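Extracellular ligand-binding receptor (Desulfohalobium retbaense DSM 5692, PDB 5ERE) probably senses small extracellular solutes, binding 2-oxo-4-methylpentanoic acid in a leucine-binding-protein-like domain and cytosine in a Cache-type sensor domain. Local coordinates at residues A83-A96 against E101-Q113. Residues are numbered along the deposited sequence; the frame is centred on the assembly and turned at random.
Sequences AEKDIFHVAIGSAA and EPGHTIRLTVGVQ. With COI (2-oxo-4-methylpentanoic acid), chain B; EDO (1,2-ethanediol), chain G.
I106 N gives to H89 O, A91 N to I106 O (2.8 Å), and L108 N to A91 O, joining strand 88-92 to the short strand 106-107, an edge strand of a five-stranded parallel sheet. Beyond the strands, S94 N bonds T109 OG1 (2.9 Å), an oxygen also tied to E258 of helix 254-271.

Among side-chain polar contacts, T105 OG1 meets H89 ND1 in the plane of the imidazole at 2.7 Å; either may donate. With CG anti to the backbone N (chi1 -178°), the H89 ring lies alongside the threonine. R107 folds at chi3 (65°), bringing NH1 to S94 O at 3.1 Å, in the carbonyl plane and on a lone pair; a weak bond from NH1 reaches A95 O, while NE pairs with D303. A leucine in place of R107 would probably leave S94 O without this donor and D303 without this salt-bridge partner, freeing the 93-96 loop to shift.

I106 CG1 touches the F88 ring edge at CZ (3.8 Å), and V90 CG1 meets L108 CD1. A CH-pi contact puts A83 CB over one face of the H104 ring, 3.8 Å from its centroid.

Past the C-terminal end of strand 88-92, G93, S94 and A95 line the 2-oxo-4-methylpentanoic acid pocket of the periplasmic-binding-protein domain. A95 N donates to COI O2 at 2.8 Å, and A95 O accepts from V112 N at the start of helix 112-123. Bonds with T109, R107 and V112 thus probably steady the 93-96 loop, which presents an N-H to the ligand carboxylate.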
loop_
_atom_site.group_PDB
_atom_site.type_symbol
_atom_site.label_atom_id
_atom_site.label_comp_id
_atom_site.label_asym_id
_atom_site.label_seq_id
_atom_site.Cartn_x
_atom_site.Cartn_y
_atom_site.Cartn_z
ATOM N N ALA A 83 -4.888 -29.845 0.695
ATOM C CA ALA A 83 -3.713 -30.118 1.512
ATOM C C ALA A 83 -3.741 -31.562 2.013
ATOM O O ALA A 83 -2.773 -32.281 1.833
ATOM C CB ALA A 83 -3.631 -29.155 2.674
ATOM N N GLU A 84 -4.864 -31.968 2.606
ATOM C CA GLU A 84 -5.056 -33.323 3.139
ATOM C C GLU A 84 -4.892 -34.405 2.070
ATOM O O GLU A 84 -4.359 -35.475 2.350
ATOM C CB GLU A 84 -6.447 -33.428 3.801
ATOM C CG GLU A 84 -7.083 -34.822 3.888
ATOM C CD GLU A 84 -6.347 -35.774 4.819
ATOM O OE1 GLU A 84 -5.326 -35.372 5.417
ATOM O OE2 GLU A 84 -6.798 -36.930 4.959
ATOM N N LYS A 85 -5.349 -34.135 0.851
ATOM C CA LYS A 85 -5.235 -35.118 -0.226
ATOM C C LYS A 85 -3.932 -34.967 -0.997
ATOM O O LYS A 85 -3.696 -35.675 -1.976
ATOM C CB LYS A 85 -6.422 -35.000 -1.179
ATOM C CG LYS A 85 -7.760 -35.232 -0.500
ATOM C CD LYS A 85 -8.900 -35.350 -1.500
ATOM C CE LYS A 85 -10.225 -35.646 -0.792
ATOM N NZ LYS A 85 -10.268 -37.029 -0.239
ATOM N N ASP A 86 -3.102 -34.036 -0.541
ATOM C CA ASP A 86 -1.826 -33.708 -1.173
ATOM C C ASP A 86 -1.950 -33.439 -2.678
ATOM O O ASP A 86 -1.279 -34.063 -3.508
ATOM C CB ASP A 86 -0.817 -34.824 -0.903
ATOM C CG ASP A 86 0.608 -34.304 -0.799
ATOM O OD1 ASP A 86 0.808 -33.164 -0.294
ATOM O OD2 ASP A 86 1.528 -35.038 -1.225
ATOM N N ILE A 87 -2.829 -32.494 -3.002
ATOM C CA ILE A 87 -3.009 -31.985 -4.355
ATOM C C ILE A 87 -2.595 -30.521 -4.416
ATOM O O ILE A 87 -3.027 -29.706 -3.595
ATOM C CB ILE A 87 -4.470 -32.080 -4.825
ATOM C CG1 ILE A 87 -5.034 -33.484 -4.608
ATOM C CG2 ILE A 87 -4.575 -31.668 -6.291
ATOM C CD1 ILE A 87 -4.394 -34.552 -5.475
ATOM N N PHE A 88 -1.770 -30.178 -5.396
ATOM C CA PHE A 88 -1.325 -28.822 -5.513
ATOM C C PHE A 88 -2.542 -27.896 -5.825
ATOM O O PHE A 88 -3.467 -28.251 -6.578
ATOM C CB PHE A 88 -0.241 -28.693 -6.578
ATOM C CG PHE A 88 0.234 -27.293 -6.773
ATOM C CD1 PHE A 88 0.889 -26.622 -5.755
ATOM C CD2 PHE A 88 -0.006 -26.630 -7.961
ATOM C CE1 PHE A 88 1.304 -25.312 -5.925
ATOM C CE2 PHE A 88 0.404 -25.313 -8.141
ATOM C CZ PHE A 88 1.066 -24.665 -7.126
ATOM N N HIS A 89 -2.543 -26.753 -5.175
ATOM C CA HIS A 89 -3.699 -25.868 -5.198
ATOM C C HIS A 89 -3.279 -24.457 -5.529
ATOM O O HIS A 89 -2.347 -23.920 -4.935
ATOM C CB HIS A 89 -4.439 -25.907 -3.844
ATOM C CG HIS A 89 -5.665 -25.042 -3.813
ATOM N ND1 HIS A 89 -5.993 -24.263 -2.719
ATOM C CD2 HIS A 89 -6.635 -24.824 -4.736
ATOM C CE1 HIS A 89 -7.105 -23.589 -2.977
ATOM N NE2 HIS A 89 -7.521 -23.919 -4.186
ATOM N N VAL A 90 -3.973 -23.857 -6.490
ATOM C CA VAL A 90 -3.765 -22.464 -6.827
ATOM C C VAL A 90 -5.093 -21.696 -6.635
ATOM O O VAL A 90 -6.136 -22.154 -7.057
ATOM C CB VAL A 90 -3.279 -22.260 -8.271
ATOM C CG1 VAL A 90 -3.042 -20.797 -8.519
ATOM C CG2 VAL A 90 -1.979 -23.061 -8.497
ATOM N N ALA A 91 -5.032 -20.558 -5.967
ATOM C CA ALA A 91 -6.216 -19.690 -5.798
ATOM C C ALA A 91 -6.063 -18.462 -6.674
ATOM O O ALA A 91 -5.056 -17.741 -6.594
ATOM C CB ALA A 91 -6.375 -19.300 -4.378
ATOM N N ILE A 92 -7.074 -18.235 -7.502
ATOM C CA ILE A 92 -7.157 -17.037 -8.320
ATOM C C ILE A 92 -8.475 -16.319 -7.931
ATOM O O ILE A 92 -9.364 -16.929 -7.307
ATOM C CB ILE A 92 -7.102 -17.394 -9.804
ATOM C CG1 ILE A 92 -8.256 -18.317 -10.207
ATOM C CG2 ILE A 92 -5.733 -18.109 -10.118
ATOM C CD1 ILE A 92 -8.461 -18.416 -11.734
ATOM N N GLY A 93 -8.594 -15.043 -8.278
ATOM C CA GLY A 93 -9.764 -14.256 -7.862
ATOM C C GLY A 93 -10.108 -14.506 -6.395
ATOM O O GLY A 93 -11.265 -14.788 -6.028
ATOM N N SER A 94 -9.100 -14.425 -5.541
ATOM C CA SER A 94 -9.249 -14.863 -4.152
ATOM C C SER A 94 -8.590 -13.925 -3.142
ATOM O O SER A 94 -7.695 -14.356 -2.413
ATOM C CB SER A 94 -8.647 -16.264 -3.965
ATOM O OG SER A 94 -9.351 -17.281 -4.658
ATOM N N ALA A 95 -9.014 -12.661 -3.053
ATOM C CA ALA A 95 -8.387 -11.762 -2.053
ATOM C C ALA A 95 -8.594 -12.144 -0.553
ATOM O O ALA A 95 -7.811 -11.727 0.298
ATOM C CB ALA A 95 -8.862 -10.372 -2.249
ATOM N N ALA A 96 -9.647 -12.878 -0.209
ATOM C CA ALA A 96 -9.899 -13.184 1.222
ATOM C C ALA A 96 -9.624 -14.660 1.513
ATOM O O ALA A 96 -10.352 -15.316 2.236
ATOM C CB ALA A 96 -11.348 -12.799 1.649
ATOM N N GLU A 101 -2.813 -24.264 6.481
ATOM C CA GLU A 101 -1.831 -25.286 6.189
ATOM C C GLU A 101 -0.628 -24.640 5.540
ATOM O O GLU A 101 -0.653 -24.304 4.363
ATOM C CB GLU A 101 -2.438 -26.354 5.288
ATOM C CG GLU A 101 -3.720 -26.919 5.843
ATOM C CD GLU A 101 -3.561 -27.309 7.287
ATOM O OE1 GLU A 101 -2.659 -28.121 7.572
ATOM O OE2 GLU A 101 -4.308 -26.775 8.130
ATOM N N PRO A 102 0.433 -24.430 6.314
ATOM C CA PRO A 102 1.545 -23.733 5.684
ATOM C C PRO A 102 2.172 -24.581 4.558
ATOM O O PRO A 102 2.189 -25.805 4.609
ATOM C CB PRO A 102 2.512 -23.496 6.853
ATOM C CG PRO A 102 1.701 -23.661 8.082
ATOM C CD PRO A 102 0.661 -24.654 7.753
ATOM N N GLY A 103 2.618 -23.908 3.506
ATOM C CA GLY A 103 3.183 -24.590 2.357
ATOM C C GLY A 103 2.149 -25.153 1.404
ATOM O O GLY A 103 2.464 -25.990 0.568
ATOM N N HIS A 104 0.908 -24.697 1.515
ATOM C CA HIS A 104 -0.154 -25.206 0.653
ATOM C C HIS A 104 -0.920 -24.032 0.137
ATOM O O HIS A 104 -1.143 -23.037 0.869
ATOM C CB HIS A 104 -1.081 -26.191 1.379
ATOM C CG HIS A 104 -0.407 -27.482 1.756
ATOM N ND1 HIS A 104 -0.487 -28.618 0.978
ATOM C CD2 HIS A 104 0.374 -27.802 2.813
ATOM C CE1 HIS A 104 0.216 -29.585 1.543
ATOM N NE2 HIS A 104 0.745 -29.117 2.658
ATOM N N THR A 105 -1.283 -24.165 -1.136
ATOM C CA THR A 105 -2.009 -23.157 -1.889
ATOM C C THR A 105 -1.135 -21.977 -2.263
ATOM O O THR A 105 -0.684 -21.211 -1.423
ATOM C CB THR A 105 -3.252 -22.606 -1.132
ATOM O OG1 THR A 105 -4.143 -23.685 -0.831
ATOM C CG2 THR A 105 -3.973 -21.586 -2.023
ATOM N N ILE A 106 -0.927 -21.824 -3.556
ATOM C CA ILE A 106 -0.312 -20.639 -4.062
ATOM C C ILE A 106 -1.457 -19.701 -4.424
ATOM O O ILE A 106 -2.454 -20.145 -4.947
ATOM C CB ILE A 106 0.556 -20.941 -5.298
ATOM C CG1 ILE A 106 1.829 -21.695 -4.881
ATOM C CG2 ILE A 106 0.890 -19.656 -6.091
ATOM C CD1 ILE A 106 2.863 -20.850 -4.138
ATOM N N ARG A 107 -1.286 -18.423 -4.151
ATOM C CA ARG A 107 -2.324 -17.443 -4.455
ATOM C C ARG A 107 -1.822 -16.298 -5.338
ATOM O O ARG A 107 -0.874 -15.598 -4.988
ATOM C CB ARG A 107 -2.891 -16.866 -3.174
ATOM C CG ARG A 107 -3.785 -15.686 -3.486
ATOM C CD ARG A 107 -4.610 -15.270 -2.308
ATOM N NE ARG A 107 -3.831 -14.767 -1.185
ATOM C CZ ARG A 107 -4.319 -13.968 -0.243
ATOM N NH1 ARG A 107 -5.591 -13.546 -0.315
ATOM N NH2 ARG A 107 -3.530 -13.567 0.755
ATOM N N LEU A 108 -2.500 -16.085 -6.458
ATOM C CA LEU A 108 -2.131 -15.028 -7.382
ATOM C C LEU A 108 -2.819 -13.692 -7.087
ATOM O O LEU A 108 -2.440 -12.682 -7.656
ATOM C CB LEU A 108 -2.465 -15.445 -8.816
ATOM C CG LEU A 108 -1.336 -16.148 -9.570
ATOM C CD1 LEU A 108 -1.274 -17.530 -9.121
ATOM C CD2 LEU A 108 -1.595 -16.107 -11.100
ATOM N N THR A 109 -3.788 -13.688 -6.179
ATOM C CA THR A 109 -4.568 -12.464 -5.879
ATOM C C THR A 109 -3.994 -11.759 -4.660
ATOM O O THR A 109 -3.797 -12.379 -3.613
ATOM C CB THR A 109 -6.048 -12.814 -5.621
ATOM O OG1 THR A 109 -6.521 -13.714 -6.633
ATOM C CG2 THR A 109 -6.946 -11.574 -5.505
ATOM N N VAL A 110 -3.731 -10.468 -4.791
ATOM C CA VAL A 110 -3.335 -9.650 -3.661
ATOM C C VAL A 110 -4.460 -9.630 -2.623
ATOM O O VAL A 110 -5.636 -9.491 -2.958
ATOM C CB VAL A 110 -2.965 -8.217 -4.089
ATOM C CG1 VAL A 110 -2.848 -7.282 -2.882
ATOM C CG2 VAL A 110 -1.631 -8.209 -4.844
ATOM N N GLY A 111 -4.066 -9.761 -1.362
ATOM C CA GLY A 111 -5.015 -9.863 -0.270
ATOM C C GLY A 111 -5.811 -8.620 0.131
ATOM O O GLY A 111 -5.416 -7.488 -0.135
ATOM N N VAL A 112 -6.928 -8.845 0.817
ATOM C CA VAL A 112 -7.755 -7.734 1.359
ATOM C C VAL A 112 -6.929 -6.753 2.197
ATOM O O VAL A 112 -7.030 -5.544 2.019
ATOM C CB VAL A 112 -8.933 -8.270 2.229
ATOM C CG1 VAL A 112 -9.771 -7.113 2.805
ATOM C CG2 VAL A 112 -9.810 -9.144 1.396
ATOM N N GLN A 113 -6.046 -7.269 3.036
ATOM C CA GLN A 113 -5.270 -6.416 3.931
ATOM C C GLN A 113 -4.453 -5.394 3.172
ATOM O O GLN A 113 -4.461 -4.200 3.501
ATOM C CB GLN A 113 -4.315 -7.225 4.811
ATOM C CG GLN A 113 -3.670 -6.331 5.882
ATOM C CD GLN A 113 -2.808 -7.082 6.873
ATOM O OE1 GLN A 113 -3.090 -8.226 7.217
ATOM N NE2 GLN A 113 -1.751 -6.433 7.345
HETATM C C1 COI B . -12.463 -12.580 -4.577
HETATM O O1 COI B . -12.987 -13.458 -3.843
HETATM O O2 COI B . -11.421 -11.962 -4.243
HETATM C C2 COI B . -13.076 -12.320 -5.911
HETATM O O3 COI B . -12.621 -11.455 -6.636
HETATM C C3 COI B . -14.237 -13.211 -6.283
HETATM C C4 COI B . -14.868 -12.734 -7.543
HETATM C C5 COI B . -15.566 -13.920 -8.173
HETATM C C6 COI B . -15.819 -11.625 -7.117
HETATM C C1 EDO G . -5.503 -11.286 3.643
HETATM O O1 EDO G . -6.083 -9.978 3.750
HETATM C C2 EDO G . -6.645 -12.251 3.397
HETATM O O2 EDO G . -6.290 -13.178 2.367
HETATM O O HOH W 1 -2.296 -28.438 -1.419
HETATM O O HOH W 2 -0.731 -26.602 -2.607
#